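Local atomic coordinates of AvrL567-D (PDB entry 2QVT), a protein that acts as an avirulence protein of the flax rust fungus Melampsora lini, probably recognised by a disease resistance protein of the flax host. Residues A[91-95]-A[96-100]; A[114-118]-A[119-123]. All blocks are in the same frame, centred on the assembly; numbering follows the deposited sequence.

Contact 1 (A[91-95]-A[96-100]); sequences GPKLN and LARTL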
# COMPACT_ATOMS: atom_id res chain seq x y z
N GLY A 91 7.78 -2.61 -17.09
CA GLY A 91 8.81 -1.57 -17.10
C GLY A 91 10.09 -2.12 -16.51
O GLY A 91 10.23 -3.34 -16.35
N PRO A 92 11.06 -1.24 -16.21
CA PRO A 92 12.37 -1.71 -15.73
C PRO A 92 12.39 -2.34 -14.31
O PRO A 92 11.61 -1.96 -13.43
CB PRO A 92 13.23 -0.43 -15.79
CG PRO A 92 12.30 0.66 -15.61
CD PRO A 92 11.05 0.23 -16.38
N LYS A 93 13.29 -3.31 -14.12
CA LYS A 93 13.65 -3.83 -12.79
C LYS A 93 12.44 -4.27 -12.00
O LYS A 93 12.08 -3.69 -10.98
CB LYS A 93 14.53 -2.83 -12.02
CG LYS A 93 15.94 -2.62 -12.64
CD LYS A 93 16.45 -1.23 -12.27
CE LYS A 93 15.64 -0.11 -13.01
NZ LYS A 93 15.55 1.23 -12.28
N LEU A 94 11.84 -5.34 -12.50
CA LEU A 94 10.61 -5.90 -11.98
C LEU A 94 10.81 -6.61 -10.65
O LEU A 94 9.84 -6.86 -9.95
CB LEU A 94 9.98 -6.84 -13.01
CG LEU A 94 9.53 -6.25 -14.35
CD1 LEU A 94 8.82 -7.36 -15.15
CD2 LEU A 94 8.64 -5.09 -14.16
N ASN A 95 12.04 -6.94 -10.31
CA ASN A 95 12.33 -7.61 -9.04
C ASN A 95 12.68 -6.62 -7.94
O ASN A 95 12.96 -7.00 -6.80
CB ASN A 95 13.45 -8.65 -9.23
CG ASN A 95 13.00 -9.87 -10.05
OD1 ASN A 95 12.04 -10.57 -9.70
ND2 ASN A 95 13.70 -10.14 -11.15
N LEU A 96 12.71 -5.34 -8.31
CA LEU A 96 12.99 -4.27 -7.39
C LEU A 96 11.67 -3.60 -6.91
O LEU A 96 10.83 -3.09 -7.70
CB LEU A 96 13.95 -3.26 -8.01
CG LEU A 96 14.08 -1.89 -7.32
CD1 LEU A 96 15.11 -1.92 -6.17
CD2 LEU A 96 14.37 -0.73 -8.30
N ALA A 97 11.55 -3.56 -5.59
CA ALA A 97 10.39 -3.00 -4.93
C ALA A 97 10.57 -1.51 -4.89
O ALA A 97 11.68 -1.00 -4.73
CB ALA A 97 10.24 -3.55 -3.51
N ARG A 98 9.46 -0.82 -5.02
CA ARG A 98 9.45 0.62 -4.91
C ARG A 98 8.80 0.92 -3.59
O ARG A 98 8.24 0.06 -2.93
CB ARG A 98 8.63 1.23 -6.06
CG ARG A 98 9.34 1.97 -7.18
CD ARG A 98 10.57 1.35 -7.87
NE ARG A 98 10.49 0.05 -8.54
CZ ARG A 98 10.98 -0.25 -9.75
NH1 ARG A 98 11.52 0.66 -10.53
NH2 ARG A 98 10.91 -1.49 -10.21
N THR A 99 8.86 2.17 -3.21
CA THR A 99 8.20 2.58 -1.98
C THR A 99 7.05 3.59 -2.20
O THR A 99 7.09 4.36 -3.17
CB THR A 99 9.26 2.99 -0.91
OG1 THR A 99 8.60 3.21 0.33
CG2 THR A 99 10.03 4.20 -1.31
N LEU A 100 5.98 3.50 -1.39
CA LEU A 100 4.91 4.53 -1.34
C LEU A 100 5.16 5.63 -0.28
O LEU A 100 4.46 6.68 -0.22
CB LEU A 100 3.46 3.92 -1.23
CG LEU A 100 2.98 3.04 -2.44
CD1 LEU A 100 1.72 2.21 -2.19
CD2 LEU A 100 2.81 3.81 -3.77
O HOH W 1 8.98 -4.58 -8.37
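Arg98 turns back on the loop before it and brings one nitrogen, NH2, among the carbonyls of Pro92, Lys93 and Leu96. The tight part of the contact lies here. NH2 donates to Leu96 O at 3.0 Å with a bent N-H...O angle of 137°, and Leu96 O meets it from outside the guanidinium plane. A weak but straighter bond runs from NH2 to Pro92 O at 3.3 Å, which sits at the edge of the group and in its plane. Lys93 O lies 2.6 Å from NH2. Bends at chi2 (47°) and chi3 (59°) curl the arginine chain into this position. Leu96 CD2 lies 3.7 Å above the guanidinium plane, over its centre, so an aliphatic branch covers one face while carbonyls meet the rim. Leu96 O also takes a proton from a water that donates to Leu94 O at 2.9 Å, a bridge between two carbonyls of the turn itself.

The outer side is looser. The side chains of Lys93 and Leu96 come together at their CB atoms, 4.1 Å apart. Beyond this the lysine chain bends at chi3, and its NZ ends 4.4 Å from Arg98 NH1; two like charges at that distance would tend to oppose one another, though the surroundings are exposed to solvent. Leu94 starts its side chain away from the 96-100 segment, and so does Asn95, although Asn95 CB still rests against Leu96 N.

The Arg98 side chain also touches Ile86 and His88, and its backbone pairs with that of Ile86. Leu96 N donates to Lys93 O at 3.2 Å, closing a type I beta turn over Lys93-Leu96 that delivers the chain into 98-104, an edge strand of the four-stranded antiparallel sheet.

Contact 2 (A[114-118]-A[119-123]); sequences AHRHS and GATRR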
# COMPACT_ATOMS: atom_id res chain seq x y z
N ALA A 114 0.41 7.41 3.04
CA ALA A 114 1.82 7.20 3.30
C ALA A 114 2.58 8.57 3.31
O ALA A 114 2.30 9.47 2.50
CB ALA A 114 2.43 6.25 2.29
N HIS A 115 3.50 8.69 4.25
CA HIS A 115 4.38 9.84 4.38
C HIS A 115 5.57 9.71 3.41
O HIS A 115 6.35 8.76 3.47
CB HIS A 115 4.80 10.01 5.87
CG HIS A 115 5.56 11.26 6.15
ND1 HIS A 115 6.24 11.47 7.33
CD2 HIS A 115 5.78 12.36 5.38
CE1 HIS A 115 6.83 12.65 7.29
NE2 HIS A 115 6.57 13.21 6.11
N ARG A 116 5.66 10.64 2.47
CA ARG A 116 6.66 10.56 1.41
C ARG A 116 7.92 11.33 1.82
O ARG A 116 7.80 12.45 2.34
CB ARG A 116 6.10 11.08 0.07
CG ARG A 116 4.83 10.35 -0.41
CD ARG A 116 4.37 10.84 -1.79
NE ARG A 116 4.30 12.30 -1.87
CZ ARG A 116 4.46 13.04 -2.98
NH1 ARG A 116 4.70 12.47 -4.16
NH2 ARG A 116 4.39 14.36 -2.89
N HIS A 117 9.10 10.76 1.59
CA HIS A 117 10.39 11.34 2.03
C HIS A 117 11.26 11.78 0.86
O HIS A 117 12.23 12.54 1.03
CB HIS A 117 11.18 10.35 2.90
CG HIS A 117 10.39 9.83 4.06
ND1 HIS A 117 10.45 10.39 5.32
CD2 HIS A 117 9.47 8.83 4.14
CE1 HIS A 117 9.62 9.75 6.13
NE2 HIS A 117 9.02 8.80 5.44
N SER A 118 10.89 11.31 -0.34
CA SER A 118 11.57 11.66 -1.58
C SER A 118 10.57 12.16 -2.60
O SER A 118 9.41 11.74 -2.59
CB SER A 118 12.31 10.44 -2.11
OG SER A 118 12.70 10.61 -3.46
N GLY A 119 11.00 13.08 -3.46
CA GLY A 119 10.19 13.59 -4.60
C GLY A 119 9.95 12.50 -5.64
O GLY A 119 8.94 12.53 -6.35
N ALA A 120 10.87 11.53 -5.70
CA ALA A 120 10.75 10.32 -6.54
C ALA A 120 9.61 9.32 -6.13
O ALA A 120 9.22 8.46 -6.94
CB ALA A 120 12.12 9.58 -6.59
N THR A 121 9.13 9.42 -4.90
CA THR A 121 8.03 8.56 -4.41
C THR A 121 6.73 8.90 -5.14
O THR A 121 6.22 9.98 -5.00
CB THR A 121 7.87 8.71 -2.86
OG1 THR A 121 9.12 8.42 -2.24
CG2 THR A 121 6.81 7.78 -2.28
N ARG A 122 6.22 7.99 -5.96
CA ARG A 122 4.89 8.17 -6.60
C ARG A 122 3.80 8.37 -5.54
O ARG A 122 3.75 7.62 -4.55
CB ARG A 122 4.52 6.95 -7.46
CG ARG A 122 5.60 6.54 -8.48
CD ARG A 122 5.19 6.91 -9.87
NE ARG A 122 6.27 7.59 -10.60
CZ ARG A 122 6.10 8.71 -11.31
NH1 ARG A 122 4.89 9.25 -11.42
NH2 ARG A 122 7.14 9.28 -11.94
N ARG A 123 2.94 9.38 -5.73
CA ARG A 123 1.79 9.55 -4.82
C ARG A 123 0.55 8.77 -5.26
O ARG A 123 -0.24 8.37 -4.45
CB ARG A 123 1.50 11.03 -4.44
CG ARG A 123 0.89 11.90 -5.52
CD ARG A 123 0.47 13.33 -5.00
NE ARG A 123 -0.83 13.36 -4.29
CZ ARG A 123 -2.03 13.30 -4.87
NH1 ARG A 123 -2.15 13.20 -6.19
NH2 ARG A 123 -3.14 13.34 -4.13
O HOH W 2 9.54 8.13 0.42
O HOH W 3 7.32 12.19 -3.99
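Ser118 O is gripped by Thr121 N at 3.3 Å and by a water that donates to it at 2.6 Å. The same water donates a second time, to Thr121 O, and so bridges the two carbonyls. Thr121 O has another partner in Arg116, whose NH1 donates to it at 3.0 Å. NH1 stands nearly in line with the C=O, but the N-H...O bond is bent (137°), and the oxygen lies 24° out of the guanidinium plane. A bend at chi3 (-50°) swings the end of the arginine to this carbonyl.

The backbone bond closes a type I beta turn from Ser118 to Thr121, and Ser118 OG adds an ST turn to it by accepting Ala120 N at 3.0 Å. The turn belongs to the long loop between strands 98-104 and 141-148, which is tied back to the first of these strands by His117 NE2 on Thr102 OG1 and by backbone pairing of His115 with Thr102.

Arg116 and Thr121 also pack, running alongside one another in reverse sense, with Arg116 CG 3.7 Å from Thr121 CG2. Thr121 is the buried residue of the group; a second water joins its OG1 to His117 N, 2.9 Å from the water. Over one face of the Arg116 guanidinium comes Arg123, its CB 3.5 Å from Arg116 NH1. The two guanidinium groups stand nearly perpendicular, and the rest of the Arg123 chain departs from the turn; its side chain also touches Met66.

In the fold
The two contacts follow each other along the chain, and strand 98-104 links them: residues 96-100 enter it, while the loop of contact 2 folds back over its start. Their centres are about 14 Å apart, yet they meet by packing around the carbonyls of Thr99 and Leu100, chiefly the latter. Leu100 O lies 3.3 Å from Ala114 CB and the same distance from Thr121 CG2, with Arg116 CG close by. Thr121 CG2 also reaches Thr99 O at 3.5 Å, so the buried threonine of 114-123 rests on the strand that the turn at 93-96 leads into. Both contacts lie at the surface, their centres about 14 Å and 12 Å from the centre of the chain.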